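Local coordinates for hemolysin-related protein (Vibrio cholerae serotype O1, PDB 6MLT) that serves as a secreted, calcium-binding protein of the biofilm matrix that probably binds carbohydrate and is likely to contribute to biofilm adhesion, at residues V31-P35 against S517-Y523; G273-A278 against G474-S479; A448-D454 against S465-L471; Q494-R498 against D545-V550. All coordinates share one frame; numbering follows the deposited sequence.

In the fold
All four contacts lie on the same side of the chain's centre, in a beta-propeller of four-stranded antiparallel blades whose last blade takes in strand 13-19. Contact 3 is internal to the blade beginning with strand 277-279; contact 2 sets that blade against the next. The centres of contacts 2 and 3 are about 9 Å apart. The beta-prism lectin region is inserted between strands 277-279 and 443-448: contact 2 leads out to it, contact 3 follows its return. Contact 4 joins the next blade to the closing one; contact 1 brings residues 31-35 against the linker between them. Along the chain contact 3 lies within contact 2, both fall between the segments of contact 1, and contacts 1 and 4 alternate.

Contact 1. Residues V31-P35 against S517-Y523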
loop_
_atom_site.group_PDB
_atom_site.type_symbol
_atom_site.label_atom_id
_atom_site.label_comp_id
_atom_site.label_asym_id
_atom_site.label_seq_id
_atom_site.Cartn_x
_atom_site.Cartn_y
_atom_site.Cartn_z
ATOM N N VAL A 31 -12.568 -16.402 18.994
ATOM C CA VAL A 31 -12.381 -15.563 17.811
ATOM C C VAL A 31 -11.155 -16.049 17.051
ATOM O O VAL A 31 -10.101 -16.302 17.647
ATOM C CB VAL A 31 -12.248 -14.072 18.180
ATOM C CG1 VAL A 31 -12.230 -13.218 16.931
ATOM C CG2 VAL A 31 -13.397 -13.646 19.085
ATOM N N MET A 32 -11.294 -16.192 15.726
ATOM C CA MET A 32 -10.190 -16.668 14.899
ATOM C C MET A 32 -10.190 -15.997 13.527
ATOM O O MET A 32 -9.694 -16.575 12.553
ATOM C CB MET A 32 -10.248 -18.205 14.773
ATOM C CG MET A 32 -8.950 -18.847 14.273
ATOM S SD MET A 32 -8.733 -20.553 14.856
ATOM C CE MET A 32 -10.275 -21.308 14.317
ATOM N N ALA A 33 -10.726 -14.780 13.436
ATOM C CA ALA A 33 -10.669 -13.976 12.226
ATOM C C ALA A 33 -10.169 -12.586 12.588
ATOM O O ALA A 33 -10.399 -12.096 13.698
ATOM C CB ALA A 33 -12.036 -13.882 11.532
ATOM N N ALA A 34 -9.472 -11.965 11.646
ATOM C CA ALA A 34 -8.794 -10.711 11.932
ATOM C C ALA A 34 -9.805 -9.645 12.356
ATOM O O ALA A 34 -10.911 -9.580 11.804
ATOM C CB ALA A 34 -8.007 -10.235 10.709
ATOM N N PRO A 35 -9.461 -8.792 13.314
ATOM C CA PRO A 35 -10.393 -7.752 13.756
ATOM C C PRO A 35 -10.468 -6.609 12.754
ATOM O O PRO A 35 -9.538 -6.353 11.991
ATOM C CB PRO A 35 -9.791 -7.282 15.082
ATOM C CG PRO A 35 -8.314 -7.485 14.887
ATOM C CD PRO A 35 -8.158 -8.685 13.991
ATOM N N SER A 517 -4.208 -19.508 19.561
ATOM C CA SER A 517 -5.140 -19.699 18.458
ATOM C C SER A 517 -4.870 -21.031 17.774
ATOM O O SER A 517 -3.710 -21.438 17.624
ATOM C CB SER A 517 -5.032 -18.561 17.434
ATOM O OG SER A 517 -5.938 -18.780 16.359
ATOM N N GLY A 518 -5.946 -21.705 17.355
ATOM C CA GLY A 518 -5.798 -22.797 16.406
ATOM C C GLY A 518 -5.188 -22.337 15.099
ATOM O O GLY A 518 -4.566 -23.138 14.391
ATOM N N THR A 519 -5.328 -21.047 14.797
ATOM C CA THR A 519 -4.834 -20.317 13.631
ATOM C C THR A 519 -5.605 -20.678 12.370
ATOM O O THR A 519 -5.825 -21.852 12.048
ATOM C CB THR A 519 -3.324 -20.509 13.391
ATOM O OG1 THR A 519 -3.047 -21.839 12.942
ATOM C CG2 THR A 519 -2.531 -20.202 14.658
ATOM N N LEU A 520 -6.058 -19.630 11.685
ATOM C CA LEU A 520 -6.533 -19.720 10.319
ATOM C C LEU A 520 -5.671 -18.760 9.524
ATOM O O LEU A 520 -4.508 -19.072 9.220
ATOM C CB LEU A 520 -8.034 -19.417 10.256
ATOM C CG LEU A 520 -8.954 -20.480 10.849
ATOM C CD1 LEU A 520 -10.364 -19.919 10.936
ATOM C CD2 LEU A 520 -8.917 -21.744 10.010
ATOM N N TRP A 521 -6.167 -17.558 9.211
ATOM C CA TRP A 521 -5.357 -16.548 8.542
ATOM C C TRP A 521 -5.527 -15.172 9.186
ATOM O O TRP A 521 -5.296 -14.153 8.523
ATOM C CB TRP A 521 -5.695 -16.504 7.039
ATOM C CG TRP A 521 -7.160 -16.577 6.774
ATOM C CD1 TRP A 521 -8.028 -15.531 6.644
ATOM C CD2 TRP A 521 -7.941 -17.769 6.625
ATOM N NE1 TRP A 521 -9.300 -16.000 6.418
ATOM C CE2 TRP A 521 -9.277 -17.368 6.413
ATOM C CE3 TRP A 521 -7.643 -19.134 6.657
ATOM C CZ2 TRP A 521 -10.310 -18.280 6.238
ATOM C CZ3 TRP A 521 -8.676 -20.043 6.478
ATOM C CH2 TRP A 521 -9.990 -19.609 6.268
ATOM N N GLU A 522 -5.908 -15.118 10.460
ATOM C CA GLU A 522 -6.052 -13.851 11.161
ATOM C C GLU A 522 -4.682 -13.211 11.383
ATOM O O GLU A 522 -3.643 -13.860 11.251
ATOM C CB GLU A 522 -6.771 -14.065 12.497
ATOM C CG GLU A 522 -5.931 -14.709 13.619
ATOM C CD GLU A 522 -5.954 -16.249 13.658
ATOM O OE1 GLU A 522 -6.196 -16.910 12.615
ATOM O OE2 GLU A 522 -5.696 -16.794 14.760
ATOM N N TYR A 523 -4.686 -11.923 11.719
ATOM C CA TYR A 523 -3.460 -11.240 12.100
ATOM C C TYR A 523 -3.789 -10.189 13.150
ATOM O O TYR A 523 -4.947 -9.780 13.288
ATOM C CB TYR A 523 -2.759 -10.597 10.890
ATOM C CG TYR A 523 -3.647 -9.741 10.007
ATOM C CD1 TYR A 523 -4.086 -8.497 10.430
ATOM C CD2 TYR A 523 -4.035 -10.173 8.746
ATOM C CE1 TYR A 523 -4.910 -7.706 9.628
ATOM C CE2 TYR A 523 -4.854 -9.379 7.926
ATOM C CZ TYR A 523 -5.282 -8.148 8.385
ATOM O OH TYR A 523 -6.079 -7.346 7.599
HETATM O O HOH W 1 -9.027 -16.216 9.824
#
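Met32 runs its side chain along the inside of the 517-523 loop, and here the packing is close: SD lies 3.4 Å from Thr519 N, while Met32 CE rests 3.7 Å from Leu520 CD1, the two side chains roughly perpendicular. The bend at chi3 (54°) turns the methyl toward the leucine. Beneath the methionine the loop is tied internally by Glu522, whose OE2 receives Ser517 OG at 2.6 Å and whose OE1 receives Leu520 N at 2.9 Å, each on the syn lone pair. Ser517 OG also takes Thr519 N at 2.8 Å, making an ST turn. In the beta-propeller this loop links blade 478-514 to the closing blade, and 31-35 is the loop between strands 28-30 and 36-38 of the first. Farther along, Ala34 CB sits almost squarely over the centre of one face of the Tyr523 ring, 4.1 Å from its centroid, a CH-pi contact; the phenol OH is held by Tyr576 and Trp573. No direct hydrogen bond joins the two segments anywhere. The looser part, beside the partly exposed Leu520, is bridged by one water, donating to Met32 O at 2.8 Å and accepting from Trp521 N at 3.2 Å.

Contact 2. Residues G273-A278 against G474-S479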
loop_
_atom_site.group_PDB
_atom_site.type_symbol
_atom_site.label_atom_id
_atom_site.label_comp_id
_atom_site.label_asym_id
_atom_site.label_seq_id
_atom_site.Cartn_x
_atom_site.Cartn_y
_atom_site.Cartn_z
ATOM N N GLY A 273 3.503 -23.637 2.440
ATOM C CA GLY A 273 2.303 -22.948 2.838
ATOM C C GLY A 273 2.415 -21.444 2.651
ATOM O O GLY A 273 3.271 -20.928 1.924
ATOM N N GLY A 274 1.527 -20.736 3.344
ATOM C CA GLY A 274 1.426 -19.295 3.231
ATOM C C GLY A 274 0.192 -18.874 2.454
ATOM O O GLY A 274 0.028 -19.267 1.294
ATOM N N SER A 275 -0.695 -18.091 3.082
ATOM C CA SER A 275 -1.914 -17.624 2.430
ATOM C C SER A 275 -1.962 -16.120 2.217
ATOM O O SER A 275 -2.800 -15.653 1.435
ATOM C CB SER A 275 -3.155 -18.015 3.246
ATOM O OG SER A 275 -3.370 -17.106 4.320
ATOM N N VAL A 276 -1.110 -15.351 2.898
ATOM C CA VAL A 276 -1.243 -13.900 2.934
ATOM C C VAL A 276 0.121 -13.315 3.260
ATOM O O VAL A 276 0.959 -13.970 3.886
ATOM C CB VAL A 276 -2.320 -13.468 3.965
ATOM C CG1 VAL A 276 -1.903 -13.860 5.377
ATOM C CG2 VAL A 276 -2.592 -11.965 3.888
ATOM N N GLN A 277 0.347 -12.082 2.808
ATOM C CA GLN A 277 1.588 -11.367 3.041
ATOM C C GLN A 277 1.284 -9.948 3.486
ATOM O O GLN A 277 0.183 -9.430 3.277
ATOM C CB GLN A 277 2.465 -11.278 1.779
ATOM C CG GLN A 277 2.176 -12.291 0.713
ATOM C CD GLN A 277 0.859 -12.049 -0.036
ATOM O OE1 GLN A 277 0.349 -10.932 -0.108
ATOM N NE2 GLN A 277 0.306 -13.111 -0.583
ATOM N N ALA A 278 2.288 -9.333 4.101
ATOM C CA ALA A 278 2.355 -7.891 4.276
ATOM C C ALA A 278 3.532 -7.378 3.458
ATOM O O ALA A 278 4.563 -8.051 3.352
ATOM C CB ALA A 278 2.508 -7.508 5.756
ATOM N N GLY A 474 -0.899 -23.383 8.410
ATOM C CA GLY A 474 -0.069 -22.938 7.311
ATOM C C GLY A 474 -0.588 -21.715 6.592
ATOM O O GLY A 474 -0.092 -21.398 5.506
ATOM N N LYS A 475 -1.577 -21.019 7.156
ATOM C CA LYS A 475 -2.147 -19.837 6.522
ATOM C C LYS A 475 -2.112 -18.597 7.404
ATOM O O LYS A 475 -2.600 -17.543 6.980
ATOM C CB LYS A 475 -3.599 -20.109 6.098
ATOM C CG LYS A 475 -3.768 -21.285 5.133
ATOM C CD LYS A 475 -5.208 -21.390 4.628
ATOM C CE LYS A 475 -5.421 -22.595 3.725
ATOM N NZ LYS A 475 -5.211 -23.884 4.440
ATOM N N ILE A 476 -1.533 -18.682 8.605
ATOM C CA ILE A 476 -1.686 -17.605 9.576
ATOM C C ILE A 476 -1.166 -16.292 8.999
ATOM O O ILE A 476 -0.212 -16.255 8.211
ATOM C CB ILE A 476 -0.982 -17.948 10.901
ATOM C CG1 ILE A 476 -1.294 -16.902 11.983
ATOM C CG2 ILE A 476 0.535 -18.063 10.706
ATOM C CD1 ILE A 476 -2.772 -16.839 12.393
ATOM N N GLY A 477 -1.813 -15.203 9.389
ATOM C CA GLY A 477 -1.516 -13.909 8.822
ATOM C C GLY A 477 -0.423 -13.157 9.564
ATOM O O GLY A 477 0.033 -13.555 10.633
ATOM N N VAL A 478 -0.016 -12.052 8.946
ATOM C CA VAL A 478 0.931 -11.102 9.506
ATOM C C VAL A 478 0.431 -9.709 9.152
ATOM O O VAL A 478 -0.382 -9.529 8.242
ATOM C CB VAL A 478 2.358 -11.308 8.958
ATOM C CG1 VAL A 478 2.898 -12.672 9.371
ATOM C CG2 VAL A 478 2.373 -11.169 7.440
ATOM N N SER A 479 0.927 -8.715 9.885
ATOM C CA SER A 479 0.701 -7.317 9.540
ATOM C C SER A 479 1.964 -6.540 9.881
ATOM O O SER A 479 2.954 -7.105 10.355
ATOM C CB SER A 479 -0.526 -6.750 10.262
ATOM O OG SER A 479 -0.289 -6.651 11.650
HETATM O O HOH W 2 0.170 -17.145 5.625
HETATM O O HOH W 3 1.357 -14.461 6.597
#
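This is a buried, side-by-side contact between the chain stretches that lead into the first strands of two consecutive propeller blades, 277-279 and 478-481. The segments run in nearly the same direction, their end-to-end vectors 4° apart, yet they do not form a shared sheet: each strand pairs within its own blade, Ala278 with Val446 and Ser479 with Leu492. What joins them is a mixture of direct bonds, water and small side chains. At the entrance Gly274 N gives its hydrogen to Gly474 O at 2.8 Å, meeting the oxygen nearly end-on. Next, Ser275 OG donates to Lys475 O at 2.8 Å, in the carbonyl plane and on a lone pair; chi1 of 81° turns the hydroxyl across to it, while the aliphatic start of Lys475 packs against Ser275 CB. The middle is wetter. One water accepts from Ser275 N and another sits 2.8 Å from Val276 O, and both also reach Ile476 O, so that a single carbonyl collects the water-mediated links. Toward the strands the contact turns apolar, Ala278 CB lying 4.0 Å from Val478 CG2. Gly477, whose N is bonded to Glu522 of the following inter-blade linker, presents a bare backbone to Val276, and there CG1 presses on Gly477 CA at 3.5 Å, closer than usual van der Waals contact.

Contact 3. Residues A448-D454 against S465-L471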
loop_
_atom_site.group_PDB
_atom_site.type_symbol
_atom_site.label_atom_id
_atom_site.label_comp_id
_atom_site.label_asym_id
_atom_site.label_seq_id
_atom_site.Cartn_x
_atom_site.Cartn_y
_atom_site.Cartn_z
ATOM N N ALA A 448 3.946 -15.812 6.704
ATOM C CA ALA A 448 4.106 -16.977 7.559
ATOM C C ALA A 448 3.712 -18.236 6.797
ATOM O O ALA A 448 2.670 -18.266 6.136
ATOM C CB ALA A 448 3.257 -16.846 8.821
ATOM N N GLY A 449 4.550 -19.266 6.893
ATOM C CA GLY A 449 4.242 -20.576 6.373
ATOM C C GLY A 449 3.895 -21.546 7.481
ATOM O O GLY A 449 3.547 -21.154 8.600
ATOM N N TYR A 450 3.989 -22.843 7.166
ATOM C CA TYR A 450 3.729 -23.857 8.190
ATOM C C TYR A 450 4.751 -23.802 9.322
ATOM O O TYR A 450 4.405 -24.089 10.475
ATOM C CB TYR A 450 3.724 -25.254 7.571
ATOM C CG TYR A 450 2.403 -25.635 6.945
ATOM C CD1 TYR A 450 1.343 -26.067 7.731
ATOM C CD2 TYR A 450 2.216 -25.568 5.572
ATOM C CE1 TYR A 450 0.128 -26.421 7.166
ATOM C CE2 TYR A 450 1.002 -25.916 4.997
ATOM C CZ TYR A 450 -0.033 -26.341 5.798
ATOM O OH TYR A 450 -1.233 -26.687 5.229
ATOM N N TYR A 451 5.997 -23.429 9.016
ATOM C CA TYR A 451 7.114 -23.550 9.948
ATOM C C TYR A 451 7.778 -22.239 10.352
ATOM O O TYR A 451 8.436 -22.209 11.402
ATOM C CB TYR A 451 8.212 -24.449 9.350
ATOM C CG TYR A 451 7.769 -25.850 8.962
ATOM C CD1 TYR A 451 6.886 -26.574 9.751
ATOM C CD2 TYR A 451 8.252 -26.448 7.808
ATOM C CE1 TYR A 451 6.486 -27.858 9.387
ATOM C CE2 TYR A 451 7.866 -27.721 7.437
ATOM C CZ TYR A 451 6.981 -28.419 8.228
ATOM O OH TYR A 451 6.600 -29.685 7.860
ATOM N N ALA A 452 7.664 -21.173 9.560
ATOM C CA ALA A 452 8.435 -19.970 9.843
ATOM C C ALA A 452 7.816 -18.756 9.169
ATOM O O ALA A 452 7.027 -18.870 8.225
ATOM C CB ALA A 452 9.887 -20.118 9.380
ATOM N N VAL A 453 8.216 -17.587 9.667
ATOM C CA VAL A 453 7.928 -16.298 9.045
ATOM C C VAL A 453 9.162 -15.891 8.252
ATOM O O VAL A 453 10.257 -15.778 8.814
ATOM C CB VAL A 453 7.567 -15.235 10.094
ATOM C CG1 VAL A 453 7.380 -13.859 9.439
ATOM C CG2 VAL A 453 6.316 -15.639 10.865
ATOM N N ASP A 454 8.987 -15.660 6.951
ATOM C CA ASP A 454 10.082 -15.361 6.039
ATOM C C ASP A 454 9.907 -13.978 5.430
ATOM O O ASP A 454 8.810 -13.609 5.004
ATOM C CB ASP A 454 10.166 -16.406 4.917
ATOM C CG ASP A 454 10.580 -17.776 5.426
ATOM O OD1 ASP A 454 10.988 -17.859 6.601
ATOM O OD2 ASP A 454 10.489 -18.766 4.663
ATOM N N SER A 465 14.522 -15.630 8.183
ATOM C CA SER A 465 13.476 -16.602 8.486
ATOM C C SER A 465 13.435 -16.821 9.992
ATOM O O SER A 465 14.478 -17.039 10.615
ATOM C CB SER A 465 13.733 -17.933 7.765
ATOM O OG SER A 465 12.805 -18.935 8.152
ATOM N N VAL A 466 12.240 -16.761 10.573
ATOM C CA VAL A 466 12.058 -16.900 12.015
ATOM C C VAL A 466 11.075 -18.031 12.272
ATOM O O VAL A 466 9.919 -17.968 11.834
ATOM C CB VAL A 466 11.574 -15.590 12.653
ATOM C CG1 VAL A 466 11.123 -15.818 14.091
ATOM C CG2 VAL A 466 12.691 -14.554 12.608
ATOM N N ALA A 467 11.526 -19.051 12.996
ATOM C CA ALA A 467 10.673 -20.194 13.285
ATOM C C ALA A 467 9.405 -19.735 13.986
ATOM O O ALA A 467 9.441 -18.894 14.890
ATOM C CB ALA A 467 11.421 -21.218 14.145
ATOM N N ASN A 468 8.279 -20.303 13.556
ATOM C CA ASN A 468 6.953 -19.863 13.984
ATOM C C ASN A 468 6.008 -21.040 13.750
ATOM O O ASN A 468 5.680 -21.347 12.597
ATOM C CB ASN A 468 6.522 -18.624 13.205
ATOM C CG ASN A 468 5.277 -17.959 13.774
ATOM O OD1 ASN A 468 5.313 -17.339 14.844
ATOM N ND2 ASN A 468 4.165 -18.070 13.045
ATOM N N ASP A 469 5.585 -21.693 14.834
ATOM C CA ASP A 469 4.858 -22.965 14.760
ATOM C C ASP A 469 3.441 -22.740 14.252
ATOM O O ASP A 469 2.585 -22.229 14.980
ATOM C CB ASP A 469 4.834 -23.630 16.138
ATOM C CG ASP A 469 3.820 -24.787 16.237
ATOM O OD1 ASP A 469 3.334 -25.285 15.193
ATOM O OD2 ASP A 469 3.508 -25.205 17.379
ATOM N N ASP A 470 3.173 -23.145 13.012
ATOM C CA ASP A 470 1.808 -23.098 12.505
ATOM C C ASP A 470 1.460 -24.373 11.756
ATOM O O ASP A 470 0.754 -24.346 10.741
ATOM C CB ASP A 470 1.580 -21.883 11.615
ATOM C CG ASP A 470 0.112 -21.600 11.438
ATOM O OD1 ASP A 470 -0.607 -21.771 12.441
ATOM O OD2 ASP A 470 -0.321 -21.231 10.326
ATOM N N LEU A 471 1.918 -25.514 12.271
ATOM C CA LEU A 471 1.639 -26.790 11.617
ATOM C C LEU A 471 0.148 -27.014 11.404
ATOM O O LEU A 471 -0.241 -27.715 10.464
ATOM C CB LEU A 471 2.207 -27.943 12.440
ATOM C CG LEU A 471 3.483 -28.567 11.894
ATOM C CD1 LEU A 471 4.664 -27.685 12.229
ATOM C CD2 LEU A 471 3.666 -29.968 12.448
HETATM O O HOH W 4 4.542 -19.746 10.765
#
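Two tyrosine rings meet Leu471 in different ways. The edge of the Tyr451 ring takes Leu471 CD1 in its plane, Tyr451 CE1 to Leu471 CD1 being 3.4 Å, while Tyr450 CB lies over the rim of one face of that ring. The Tyr450 ring instead turns an edge to the leucine backbone, with Leu471 O near its plane, 3.6 Å from Tyr450 CD1. These residues lie in the turn before strand 452-457 and in the loop after strand 462-467, the third and fourth strands of a propeller blade. Within this hairpin Val453 and Val466 form an antiparallel hydrogen-bonded pair, N to O 2.8 Å both ways, with their side chains on one face; Asp454 and Ser465, a non-hydrogen-bonded pair, share the other. Past the strand the bonding continues: Asn468 N reaches Tyr451 O at 2.9 Å from above the carbonyl plane, and Asp470 N reaches Tyr450 O at 3.0 Å. With CG anti to its backbone N (chi1 -169°), Asn468 lays CB against Val453 CG2, while its amide bonds to Arg500 and Gln494; a water joins its ND2 and O to Gly449 O. Ser465 OG donates to Asp454 OD1 at 2.6 Å on the syn side, and OD2 takes the amide of Asn271. These bonds, with Lys462 touching the side chain, would probably favour the ionised form of Asp454.

Contact 4. Residues Q494-R498 against D545-V550; sequences QDRLR and DRESQV
Arg496 reaches the 545-550 loop with a folded rather than an extended side chain: chi2 and chi3 both lie near -60°, and the guanidinium meets Ser548 OG and Asp545 OD1 at its edge, has the Glu547 backbone over one face, and turns NH1 toward the Glu547 carboxylate. The contact joins turns of neighbouring propeller blades, the tight connection between strands 490-494 and 498-502 on one side and the loop after strand 536-541 of the closing blade on the other. The shortest link is a hydrogen bond from the charged guanidinium to a neutral hydroxyl, Arg496 NH2 to Ser548 OG, 2.8 Å, somewhat tilted from the guanidinium plane. The salt bridges are longer: Arg496 NH2 to Asp545 OD1 is 3.3 Å, with the two planar groups 81° apart, and Arg496 NH1 to Glu547 OE1 is 3.6 Å. Neither is the flat, two-pronged pairing of arginine with a carboxylate, and the exposed Glu547 is probably the weaker partner. NE points elsewhere, to Ser517 O, which helps fix the rotation of the group. Asp545 also shapes its own loop: OD1 accepts Glu547 N at 2.7 Å through the anti lone pair, an Asx turn inside the type I turn 545-548. Beside the polar patch Leu497 CD2 touches Val550 CG2 at 3.8 Å, the side chains crossing at about a right angle where both residues are exposed. The arginine's own turn is pinned by Asp495, whose OD1 takes both Leu497 N and Arg498 N, while OD2 is held by Arg498 NE at 3.1 Å and by Arg498 NH2 at 2.7 Å.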
loop_
_atom_site.group_PDB
_atom_site.type_symbol
_atom_site.label_atom_id
_atom_site.label_comp_id
_atom_site.label_asym_id
_atom_site.label_seq_id
_atom_site.Cartn_x
_atom_site.Cartn_y
_atom_site.Cartn_z
ATOM N N GLN A 494 1.846 -14.225 14.602
ATOM C CA GLN A 494 1.061 -15.031 15.524
ATOM C C GLN A 494 1.373 -16.495 15.256
ATOM O O GLN A 494 1.518 -16.894 14.095
ATOM C CB GLN A 494 -0.438 -14.763 15.328
ATOM C CG GLN A 494 -1.364 -15.696 16.093
ATOM C CD GLN A 494 -1.382 -15.387 17.576
ATOM O OE1 GLN A 494 -1.508 -14.232 17.976
ATOM N NE2 GLN A 494 -1.236 -16.414 18.399
ATOM N N ASP A 495 1.497 -17.295 16.319
ATOM C CA ASP A 495 1.530 -18.743 16.128
ATOM C C ASP A 495 0.509 -19.407 17.047
ATOM O O ASP A 495 -0.536 -18.815 17.325
ATOM C CB ASP A 495 2.954 -19.303 16.302
ATOM C CG ASP A 495 3.495 -19.234 17.731
ATOM O OD1 ASP A 495 2.805 -18.791 18.672
ATOM O OD2 ASP A 495 4.660 -19.662 17.896
ATOM N N ARG A 496 0.760 -20.643 17.489
ATOM C CA ARG A 496 -0.251 -21.337 18.285
ATOM C C ARG A 496 -0.414 -20.713 19.666
ATOM O O ARG A 496 -1.515 -20.743 20.228
ATOM C CB ARG A 496 0.097 -22.821 18.423
ATOM C CG ARG A 496 0.112 -23.617 17.103
ATOM C CD ARG A 496 -1.197 -23.528 16.323
ATOM N NE ARG A 496 -2.356 -23.995 17.084
ATOM C CZ ARG A 496 -2.668 -25.271 17.280
ATOM N NH1 ARG A 496 -1.902 -26.233 16.788
ATOM N NH2 ARG A 496 -3.748 -25.585 17.985
ATOM N N LEU A 497 0.653 -20.131 20.223
ATOM C CA LEU A 497 0.659 -19.718 21.623
ATOM C C LEU A 497 1.098 -18.284 21.869
ATOM O O LEU A 497 0.920 -17.799 22.992
ATOM C CB LEU A 497 1.579 -20.639 22.439
ATOM C CG LEU A 497 1.182 -22.111 22.495
ATOM C CD1 LEU A 497 2.292 -22.947 23.109
ATOM C CD2 LEU A 497 -0.115 -22.278 23.282
ATOM N N ARG A 498 1.666 -17.595 20.882
ATOM C CA ARG A 498 2.289 -16.301 21.108
ATOM C C ARG A 498 2.019 -15.373 19.938
ATOM O O ARG A 498 2.044 -15.796 18.782
ATOM C CB ARG A 498 3.819 -16.416 21.275
ATOM C CG ARG A 498 4.305 -17.646 22.009
ATOM C CD ARG A 498 5.772 -17.901 21.714
ATOM N NE ARG A 498 5.971 -18.491 20.389
ATOM C CZ ARG A 498 7.161 -18.738 19.852
ATOM N NH1 ARG A 498 8.268 -18.439 20.523
ATOM N NH2 ARG A 498 7.251 -19.281 18.644
ATOM N N ASP A 545 -8.627 -25.608 21.352
ATOM C CA ASP A 545 -7.717 -26.694 20.999
ATOM C C ASP A 545 -6.674 -26.897 22.094
ATOM O O ASP A 545 -6.088 -25.933 22.595
ATOM C CB ASP A 545 -7.027 -26.404 19.663
ATOM C CG ASP A 545 -6.228 -27.589 19.136
ATOM O OD1 ASP A 545 -5.208 -27.955 19.754
ATOM O OD2 ASP A 545 -6.628 -28.158 18.097
ATOM N N ARG A 546 -6.431 -28.164 22.440
ATOM C CA ARG A 546 -5.525 -28.481 23.541
ATOM C C ARG A 546 -4.115 -27.963 23.293
ATOM O O ARG A 546 -3.392 -27.665 24.248
ATOM C CB ARG A 546 -5.490 -29.993 23.772
ATOM N N GLU A 547 -3.701 -27.857 22.033
ATOM C CA GLU A 547 -2.373 -27.358 21.698
ATOM C C GLU A 547 -2.306 -25.838 21.605
ATOM O O GLU A 547 -1.248 -25.299 21.259
ATOM C CB GLU A 547 -1.898 -27.974 20.377
ATOM C CG GLU A 547 -1.689 -29.484 20.449
ATOM C CD GLU A 547 -1.072 -30.049 19.184
ATOM O OE1 GLU A 547 -1.326 -29.493 18.096
ATOM O OE2 GLU A 547 -0.327 -31.048 19.281
ATOM N N SER A 548 -3.400 -25.131 21.901
ATOM C CA SER A 548 -3.388 -23.669 21.858
ATOM C C SER A 548 -4.430 -23.171 22.864
ATOM O O SER A 548 -5.449 -22.570 22.528
ATOM C CB SER A 548 -3.650 -23.138 20.446
ATOM O OG SER A 548 -4.785 -23.743 19.853
ATOM N N GLN A 549 -4.150 -23.404 24.145
ATOM C CA GLN A 549 -5.118 -23.191 25.218
ATOM C C GLN A 549 -4.548 -22.181 26.211
ATOM O O GLN A 549 -4.066 -22.546 27.283
ATOM C CB GLN A 549 -5.444 -24.537 25.883
ATOM C CG GLN A 549 -6.805 -24.596 26.540
ATOM C CD GLN A 549 -7.370 -26.000 26.557
ATOM O OE1 GLN A 549 -6.852 -26.875 27.245
ATOM N NE2 GLN A 549 -8.431 -26.229 25.783
ATOM N N VAL A 550 -4.605 -20.900 25.845
ATOM C CA VAL A 550 -4.121 -19.831 26.714
ATOM C C VAL A 550 -5.271 -18.896 27.062
ATOM O O VAL A 550 -5.541 -18.636 28.240
ATOM C CB VAL A 550 -2.977 -19.042 26.057
ATOM C CG1 VAL A 550 -2.571 -17.846 26.935
ATOM C CG2 VAL A 550 -1.783 -19.949 25.804
#